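Local atomic coordinates of F-actin-capping protein subunit alpha (Plasmodium berghei, PDB entry 7A0H), a protein that probably binds the fast-growing barbed ends of actin filaments, working as an asymmetric homodimer, and blocks subunit exchange there without severing the filament. Residues I112-K125 / S160-L173. Sequence-based numbering, arbitrary orientation.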
# COMPACT_ATOMS: atom_id res chain seq x y z
N ILE A 112 -20.37 -27.88 30.48
CA ILE A 112 -18.94 -28.02 30.66
C ILE A 112 -18.17 -27.15 29.64
O ILE A 112 -17.25 -26.41 30.01
CB ILE A 112 -18.59 -29.52 30.66
CG1 ILE A 112 -17.11 -29.75 30.88
CG2 ILE A 112 -18.90 -30.20 29.39
CD1 ILE A 112 -16.69 -29.50 32.29
N LEU A 113 -18.62 -27.11 28.39
CA LEU A 113 -18.01 -26.21 27.40
C LEU A 113 -17.85 -24.79 27.90
O LEU A 113 -16.80 -24.15 27.76
CB LEU A 113 -18.88 -26.17 26.15
CG LEU A 113 -18.40 -25.26 25.03
CD1 LEU A 113 -17.04 -25.78 24.53
CD2 LEU A 113 -19.41 -25.23 23.95
N GLU A 114 -18.91 -24.24 28.43
CA GLU A 114 -18.84 -22.90 28.98
C GLU A 114 -17.80 -22.84 30.09
O GLU A 114 -17.21 -21.79 30.34
CB GLU A 114 -20.24 -22.45 29.44
CG GLU A 114 -20.37 -21.07 30.13
CD GLU A 114 -19.92 -19.89 29.25
OE1 GLU A 114 -19.66 -20.13 28.05
OE2 GLU A 114 -19.84 -18.75 29.80
N LYS A 115 -17.58 -23.93 30.79
CA LYS A 115 -16.58 -23.88 31.86
C LYS A 115 -15.18 -23.80 31.26
O LYS A 115 -14.35 -23.00 31.71
CB LYS A 115 -16.72 -25.14 32.72
CG LYS A 115 -17.87 -25.15 33.73
CD LYS A 115 -17.80 -26.44 34.61
CE LYS A 115 -18.99 -26.59 35.57
NZ LYS A 115 -19.50 -28.01 35.66
N TYR A 116 -14.94 -24.50 30.16
CA TYR A 116 -13.69 -24.30 29.44
C TYR A 116 -13.53 -22.85 28.99
O TYR A 116 -12.46 -22.26 29.18
CB TYR A 116 -13.69 -25.25 28.26
CG TYR A 116 -13.23 -26.66 28.57
CD1 TYR A 116 -11.88 -27.00 28.58
CD2 TYR A 116 -14.13 -27.65 28.87
CE1 TYR A 116 -11.45 -28.31 28.83
CE2 TYR A 116 -13.72 -28.94 29.12
CZ TYR A 116 -12.37 -29.25 29.11
OH TYR A 116 -11.95 -30.50 29.35
N ARG A 117 -14.61 -22.27 28.42
CA ARG A 117 -14.57 -20.90 27.88
C ARG A 117 -14.30 -19.91 28.99
O ARG A 117 -13.50 -18.96 28.83
CB ARG A 117 -15.91 -20.56 27.15
CG ARG A 117 -15.84 -19.22 26.26
CD ARG A 117 -17.24 -18.57 25.98
NE ARG A 117 -17.76 -18.04 27.23
CZ ARG A 117 -17.33 -16.94 27.83
NH1 ARG A 117 -16.40 -16.16 27.29
NH2 ARG A 117 -17.89 -16.62 28.98
N VAL A 118 -15.00 -20.08 30.10
CA VAL A 118 -14.82 -19.14 31.21
C VAL A 118 -13.36 -19.19 31.66
O VAL A 118 -12.70 -18.13 31.80
CB VAL A 118 -15.78 -19.43 32.35
CG1 VAL A 118 -15.40 -18.67 33.57
CG2 VAL A 118 -17.32 -19.02 31.95
N ALA A 119 -12.82 -20.42 31.87
CA ALA A 119 -11.44 -20.57 32.33
C ALA A 119 -10.47 -20.00 31.30
O ALA A 119 -9.50 -19.29 31.64
CB ALA A 119 -11.11 -22.06 32.57
N CYS A 120 -10.65 -20.35 30.04
CA CYS A 120 -9.77 -19.75 29.06
C CYS A 120 -9.90 -18.24 29.02
O CYS A 120 -8.90 -17.54 28.84
CB CYS A 120 -10.02 -20.30 27.71
SG CYS A 120 -9.51 -22.03 27.42
N ASN A 121 -11.09 -17.72 29.32
CA ASN A 121 -11.30 -16.27 29.31
C ASN A 121 -10.51 -15.61 30.43
O ASN A 121 -9.85 -14.58 30.23
CB ASN A 121 -12.81 -15.97 29.48
CG ASN A 121 -13.06 -14.51 29.68
OD1 ASN A 121 -13.00 -13.74 28.74
ND2 ASN A 121 -13.25 -14.09 30.93
N ASN A 122 -10.61 -16.16 31.65
CA ASN A 122 -9.88 -15.59 32.79
C ASN A 122 -8.37 -15.62 32.61
O ASN A 122 -7.68 -14.65 32.95
CB ASN A 122 -10.20 -16.37 34.07
CG ASN A 122 -11.66 -16.37 34.33
OD1 ASN A 122 -12.38 -15.57 33.68
ND2 ASN A 122 -12.12 -17.21 35.22
N LYS A 123 -7.84 -16.71 32.06
CA LYS A 123 -6.39 -16.76 31.89
C LYS A 123 -5.95 -15.78 30.78
O LYS A 123 -4.88 -15.17 30.88
CB LYS A 123 -5.95 -18.15 31.44
CG LYS A 123 -6.13 -19.29 32.44
CD LYS A 123 -5.80 -18.87 33.85
CE LYS A 123 -6.09 -20.05 34.86
NZ LYS A 123 -5.74 -19.54 36.24
N LEU A 124 -6.79 -15.63 29.71
CA LEU A 124 -6.50 -14.68 28.62
C LEU A 124 -6.47 -13.28 29.15
O LEU A 124 -5.52 -12.55 28.96
CB LEU A 124 -7.51 -14.77 27.50
CG LEU A 124 -7.14 -14.05 26.17
CD1 LEU A 124 -5.92 -14.65 25.41
CD2 LEU A 124 -8.39 -14.11 25.23
N LYS A 125 -7.44 -12.93 29.95
CA LYS A 125 -7.38 -11.60 30.54
C LYS A 125 -6.19 -11.43 31.46
O LYS A 125 -5.54 -10.36 31.46
CB LYS A 125 -8.71 -11.28 31.25
CG LYS A 125 -9.84 -11.02 30.09
CD LYS A 125 -11.15 -10.52 30.54
CE LYS A 125 -12.14 -10.54 29.37
NZ LYS A 125 -11.83 -9.53 28.30
N SER A 160 -10.03 -8.51 24.31
CA SER A 160 -9.79 -9.94 24.23
C SER A 160 -11.09 -10.66 24.55
O SER A 160 -11.87 -10.19 25.40
CB SER A 160 -8.72 -10.45 25.25
OG SER A 160 -9.08 -10.05 26.62
N SER A 161 -11.23 -11.88 24.03
CA SER A 161 -12.51 -12.55 24.18
C SER A 161 -12.28 -14.01 23.97
O SER A 161 -11.37 -14.35 23.23
CB SER A 161 -13.52 -12.01 23.10
OG SER A 161 -14.73 -12.71 23.28
N VAL A 162 -13.12 -14.87 24.53
CA VAL A 162 -13.05 -16.28 24.15
C VAL A 162 -14.46 -16.74 23.75
O VAL A 162 -15.43 -16.51 24.50
CB VAL A 162 -12.47 -17.20 25.26
CG1 VAL A 162 -12.35 -18.60 24.69
CG2 VAL A 162 -10.96 -16.82 25.71
N TYR A 163 -14.54 -17.45 22.61
CA TYR A 163 -15.80 -17.93 22.04
C TYR A 163 -15.86 -19.45 22.01
O TYR A 163 -14.87 -20.11 21.67
CB TYR A 163 -16.04 -17.42 20.54
CG TYR A 163 -15.90 -15.94 20.36
CD1 TYR A 163 -17.02 -15.09 20.46
CD2 TYR A 163 -14.66 -15.39 20.19
CE1 TYR A 163 -16.90 -13.71 20.38
CE2 TYR A 163 -14.52 -14.00 20.04
CZ TYR A 163 -15.61 -13.16 20.13
OH TYR A 163 -15.45 -11.77 20.02
N ALA A 164 -17.03 -20.02 22.27
CA ALA A 164 -17.13 -21.48 22.32
C ALA A 164 -18.27 -22.00 21.47
O ALA A 164 -19.37 -21.43 21.47
CB ALA A 164 -17.40 -21.96 23.72
N SER A 165 -18.00 -23.10 20.75
CA SER A 165 -19.04 -23.76 19.97
C SER A 165 -18.78 -25.25 20.01
O SER A 165 -17.69 -25.70 20.41
CB SER A 165 -19.10 -23.24 18.50
OG SER A 165 -17.78 -23.31 17.90
N GLU A 166 -19.76 -26.01 19.55
CA GLU A 166 -19.85 -27.46 19.78
C GLU A 166 -20.35 -28.08 18.48
O GLU A 166 -21.54 -28.00 18.19
CB GLU A 166 -20.78 -27.76 20.94
CG GLU A 166 -21.44 -29.16 20.90
CD GLU A 166 -21.85 -29.66 22.28
OE1 GLU A 166 -21.97 -28.82 23.21
OE2 GLU A 166 -22.03 -30.90 22.44
N CYS A 167 -19.44 -28.71 17.73
CA CYS A 167 -19.72 -29.26 16.40
C CYS A 167 -19.70 -30.80 16.46
O CYS A 167 -18.63 -31.42 16.37
CB CYS A 167 -18.70 -28.70 15.38
SG CYS A 167 -16.89 -28.58 15.86
N GLU A 168 -20.88 -31.41 16.59
CA GLU A 168 -21.04 -32.86 16.56
C GLU A 168 -20.39 -33.51 17.78
O GLU A 168 -19.71 -34.53 17.67
CB GLU A 168 -20.48 -33.49 15.28
CG GLU A 168 -21.27 -33.16 14.00
CD GLU A 168 -21.56 -34.38 13.12
OE1 GLU A 168 -20.68 -35.27 13.05
OE2 GLU A 168 -22.66 -34.45 12.50
N ASN A 169 -20.59 -32.89 18.95
CA ASN A 169 -20.01 -33.26 20.24
C ASN A 169 -18.51 -32.97 20.32
O ASN A 169 -17.91 -33.15 21.40
CB ASN A 169 -20.31 -34.74 20.57
CG ASN A 169 -19.51 -35.26 21.74
OD1 ASN A 169 -19.33 -34.57 22.76
ND2 ASN A 169 -19.01 -36.49 21.61
N LYS A 170 -17.89 -32.45 19.25
CA LYS A 170 -16.52 -31.93 19.33
C LYS A 170 -16.52 -30.44 19.67
O LYS A 170 -17.26 -29.65 19.08
CB LYS A 170 -15.78 -32.17 18.01
CG LYS A 170 -14.29 -32.06 18.19
CD LYS A 170 -13.53 -32.97 17.22
CE LYS A 170 -12.02 -32.93 17.47
NZ LYS A 170 -11.22 -33.07 16.18
N TYR A 171 -15.70 -30.07 20.65
CA TYR A 171 -15.75 -28.72 21.18
C TYR A 171 -14.79 -27.81 20.43
O TYR A 171 -13.91 -28.27 19.71
CB TYR A 171 -15.37 -28.60 22.65
CG TYR A 171 -16.28 -29.27 23.64
CD1 TYR A 171 -17.62 -29.52 23.35
CD2 TYR A 171 -15.79 -29.65 24.87
CE1 TYR A 171 -18.44 -30.15 24.26
CE2 TYR A 171 -16.60 -30.28 25.79
CZ TYR A 171 -17.92 -30.52 25.49
OH TYR A 171 -18.71 -31.15 26.42
N ASN A 172 -15.00 -26.50 20.58
CA ASN A 172 -14.13 -25.59 19.86
C ASN A 172 -14.01 -24.32 20.66
O ASN A 172 -14.98 -23.82 21.24
CB ASN A 172 -14.65 -25.30 18.45
CG ASN A 172 -13.67 -24.47 17.66
OD1 ASN A 172 -12.78 -25.00 16.97
ND2 ASN A 172 -13.75 -23.15 17.85
N LEU A 173 -12.81 -23.86 20.80
CA LEU A 173 -12.61 -22.60 21.46
C LEU A 173 -11.74 -21.71 20.59
O LEU A 173 -10.70 -22.14 20.06
CB LEU A 173 -11.98 -22.81 22.82
CG LEU A 173 -12.72 -23.49 23.96
CD1 LEU A 173 -11.56 -23.92 24.94
CD2 LEU A 173 -13.68 -22.61 24.65
O HOH W 1 -14.70 -13.95 26.78
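The Y171 ring carries the CD1 methyl of L113 over one face, 4.1 Å from the ring centroid, a CH-pi contact, while the carboxylate carbon of E166 lies at its edge, in plane. I112 reaches the phenol end obliquely with CG2, the two side chains crossing at about a right angle. The other flat group, the R117 guanidinium, works through its edge. NE and NH2 grip E114 side-on, one carboxylate oxygen each, and NH1 gives V162 O a nearly straight bond of 3.0 Å (167°). With chi1 and chi2 extended, CG and CD run past V162 O; the bend at chi3 (68°) then turns the guanidinium so that NH1 meets that oxygen.

A water accepts from V162 N at 2.9 Å and donates to N121 OD1; N84 also bonds R117 NH1 and N121. Between these polar groups, V162 CG2 packs against N121 CA at 3.7 Å, and L173 CD1 against C120 SG. L124 CD2 touches S160 CB at the far end, where K125 NZ bonds S160 O (3.0 Å) from above the carbonyl plane and also reaches S160 OG.

Helix segment 112-125 thus runs nearly antiparallel (165°) to strand segment 160-167, across one face of the antiparallel sheet. L113, C120 and L124 pack on the hairpin of strands 154-167 and 170-183, while R117, fixed in rotation by E114, satisfies the V162 carbonyl; E114 probably offsets the buried positive charge of R117 and, in a salt bridge, that of nearby K86.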